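Local coordinates for 389aa long hypothetical nucleolar protein (Pyrococcus horikoshii, PDB 5ZVH) that methylates the C5 position of cytosine 72 in several tRNAs, using S-adenosyl-L-methionine as methyl donor, at residues Ala205-Gly210 against Lys232-Lys237. Residues are numbered along the deposited sequence; the frame is centred on the assembly and turned at random.
With SFG (sinefungin), chain C.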
loop_
_atom_site.group_PDB
_atom_site.type_symbol
_atom_site.label_atom_id
_atom_site.label_comp_id
_atom_site.label_asym_id
_atom_site.label_seq_id
_atom_site.Cartn_x
_atom_site.Cartn_y
_atom_site.Cartn_z
ATOM N N ALA A 205 13.150 -6.307 2.071
ATOM C CA ALA A 205 11.786 -6.807 2.183
ATOM C C ALA A 205 11.056 -6.387 0.922
ATOM O O ALA A 205 10.223 -5.480 0.948
ATOM C CB ALA A 205 11.108 -6.269 3.422
ATOM N N ALA A 206 11.374 -7.053 -0.184
ATOM C CA ALA A 206 11.140 -6.475 -1.499
ATOM C C ALA A 206 9.855 -6.907 -2.200
ATOM O O ALA A 206 9.360 -6.182 -3.057
ATOM C CB ALA A 206 12.323 -6.774 -2.388
ATOM N N ALA A 207 9.301 -8.061 -1.851
ATOM C CA ALA A 207 8.169 -8.580 -2.618
ATOM C C ALA A 207 6.882 -7.865 -2.218
ATOM O O ALA A 207 6.712 -7.517 -1.049
ATOM C CB ALA A 207 8.036 -10.086 -2.421
ATOM N N PRO A 208 5.963 -7.645 -3.180
ATOM C CA PRO A 208 5.951 -8.061 -4.591
ATOM C C PRO A 208 6.780 -7.217 -5.576
ATOM O O PRO A 208 6.616 -7.393 -6.785
ATOM C CB PRO A 208 4.469 -7.973 -4.954
ATOM C CG PRO A 208 3.948 -6.900 -4.094
ATOM C CD PRO A 208 4.691 -7.006 -2.797
ATOM N N GLY A 209 7.613 -6.303 -5.089
ATOM C CA GLY A 209 8.590 -5.646 -5.944
ATOM C C GLY A 209 8.209 -4.260 -6.424
ATOM O O GLY A 209 8.781 -3.749 -7.394
ATOM N N GLY A 210 7.253 -3.648 -5.733
ATOM C CA GLY A 210 6.832 -2.294 -6.040
ATOM C C GLY A 210 7.966 -1.287 -6.013
ATOM O O GLY A 210 8.235 -0.620 -7.013
ATOM N N LYS A 232 8.225 -17.348 -0.506
ATOM C CA LYS A 232 8.491 -17.864 -1.844
ATOM C C LYS A 232 7.377 -17.508 -2.825
ATOM O O LYS A 232 7.638 -17.247 -4.000
ATOM C CB LYS A 232 8.675 -19.381 -1.800
ATOM C CG LYS A 232 9.141 -19.980 -3.114
ATOM C CD LYS A 232 9.420 -21.464 -2.966
ATOM C CE LYS A 232 10.471 -21.720 -1.896
ATOM N NZ LYS A 232 10.551 -23.163 -1.527
ATOM N N ASN A 233 6.139 -17.505 -2.339
ATOM C CA ASN A 233 4.997 -17.151 -3.169
ATOM C C ASN A 233 5.059 -15.687 -3.564
ATOM O O ASN A 233 4.849 -15.335 -4.724
ATOM C CB ASN A 233 3.680 -17.435 -2.439
ATOM C CG ASN A 233 3.550 -18.881 -2.006
ATOM O OD1 ASN A 233 4.187 -19.772 -2.572
ATOM N ND2 ASN A 233 2.722 -19.123 -0.993
ATOM N N ARG A 234 5.352 -14.831 -2.593
ATOM C CA ARG A 234 5.462 -13.407 -2.870
ATOM C C ARG A 234 6.649 -13.136 -3.799
ATOM O O ARG A 234 6.577 -12.266 -4.668
ATOM C CB ARG A 234 5.579 -12.609 -1.561
ATOM C CG ARG A 234 4.341 -12.710 -0.677
ATOM C CD ARG A 234 4.533 -11.972 0.633
ATOM N NE ARG A 234 4.680 -10.531 0.436
ATOM C CZ ARG A 234 3.669 -9.702 0.181
ATOM N NH1 ARG A 234 2.430 -10.171 0.096
ATOM N NH2 ARG A 234 3.895 -8.403 0.020
ATOM N N LEU A 235 7.725 -13.900 -3.633
ATOM C CA LEU A 235 8.847 -13.849 -4.567
ATOM C C LEU A 235 8.448 -14.373 -5.936
ATOM O O LEU A 235 8.958 -13.927 -6.961
ATOM C CB LEU A 235 10.034 -14.648 -4.033
ATOM C CG LEU A 235 10.896 -13.947 -2.991
ATOM C CD1 LEU A 235 12.032 -14.848 -2.567
ATOM C CD2 LEU A 235 11.437 -12.670 -3.581
ATOM N N ARG A 236 7.548 -15.346 -5.941
ATOM C CA ARG A 236 7.027 -15.884 -7.184
ATOM C C ARG A 236 6.231 -14.807 -7.925
ATOM O O ARG A 236 6.370 -14.656 -9.136
ATOM C CB ARG A 236 6.163 -17.113 -6.904
ATOM C CG ARG A 236 5.427 -17.664 -8.102
ATOM C CD ARG A 236 4.711 -18.957 -7.733
ATOM N NE ARG A 236 5.569 -19.850 -6.958
ATOM C CZ ARG A 236 5.251 -21.098 -6.631
ATOM N NH1 ARG A 236 4.089 -21.611 -7.010
ATOM N NH2 ARG A 236 6.096 -21.836 -5.924
ATOM N N LYS A 237 5.424 -14.043 -7.186
ATOM C CA LYS A 237 4.666 -12.933 -7.765
ATOM C C LYS A 237 5.596 -11.824 -8.251
ATOM O O LYS A 237 5.345 -11.185 -9.274
ATOM C CB LYS A 237 3.667 -12.371 -6.744
ATOM C CG LYS A 237 2.809 -11.208 -7.257
ATOM C CD LYS A 237 1.993 -11.605 -8.474
ATOM C CE LYS A 237 1.070 -10.485 -8.922
ATOM N NZ LYS A 237 0.268 -10.895 -10.111
HETATM N N SFG C . 7.994 -2.934 -0.182
HETATM C CA SFG C . 7.393 -4.012 -0.873
HETATM C C SFG C . 6.914 -3.524 -2.229
HETATM O O SFG C . 6.157 -4.212 -2.942
HETATM O OXT SFG C . 7.292 -2.409 -2.661
HETATM C CB SFG C . 6.255 -4.598 -0.012
HETATM C CG SFG C . 6.804 -5.057 1.394
HETATM C CD SFG C . 5.819 -6.033 2.049
HETATM N NE SFG C . 4.682 -5.346 2.417
HETATM C "C5'" SFG C . 6.451 -6.703 3.281
HETATM C "C4'" SFG C . 7.402 -7.825 2.824
HETATM O "O4'" SFG C . 8.259 -8.150 3.780
HETATM C "C3'" SFG C . 6.642 -9.104 2.514
HETATM O "O3'" SFG C . 6.875 -9.454 1.231
HETATM C "C2'" SFG C . 7.251 -10.182 3.466
HETATM O "O2'" SFG C . 7.298 -11.513 2.775
HETATM C "C1'" SFG C . 8.441 -9.750 3.680
HETATM N N9 SFG C . 8.977 -10.246 4.924
HETATM C C8 SFG C . 8.342 -10.367 6.104
HETATM N N7 SFG C . 9.222 -10.864 7.012
HETATM C C5 SFG C . 10.408 -11.045 6.385
HETATM C C6 SFG C . 11.636 -11.523 6.831
HETATM N N6 SFG C . 12.049 -11.988 8.132
HETATM N N1 SFG C . 12.674 -11.602 5.982
HETATM C C2 SFG C . 12.525 -11.211 4.670
HETATM N N3 SFG C . 11.324 -10.744 4.230
HETATM C C4 SFG C . 10.263 -10.665 5.099
#
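Arg234 runs from its helix alongside Pro208 to the ribose of sinefungin. Its CB rests on the methyl of Ala207, 3.6 Å from CB to CB, where the small residue lets loop and helix come close. CD faces both ribose hydroxyls, 3.5 Å from O2' and O3' of the ligand, and a bend at chi3 (65°) turns NE to the ribose and NH2 to the loop. Arg234 NE donates to O3' of the ligand (2.6 Å), which sits at the guanidinium edge, in its plane. Arg234 NH2 donates to Ala207 O (3.1 Å) from above the carbonyl plane. Arginine suits this double task, its long chain carrying several N-H donors. A cis peptide precedes Pro208, as proline readily tolerates; its CD lies against Arg234 NH2 and ligand O. Gly209 (phi 100°) has no room for a side chain beside the preceding carbonyl O, nor Gly210 beside the ligand carboxylate; both donate N-H groups to that carboxylate, Gly209 weakly. This glycine-rich, S-adenosyl-L-methionine-binding turn of a Rossmann-like methyltransferase links strand 201-203 to helix 210-218. Asp229, ending the neighbouring parallel strand 225-229, accepts a hydrogen bond from Ala207 N, while Leu235 of helix 232-245 touches Leu252 and Gln254 of strand 250-254.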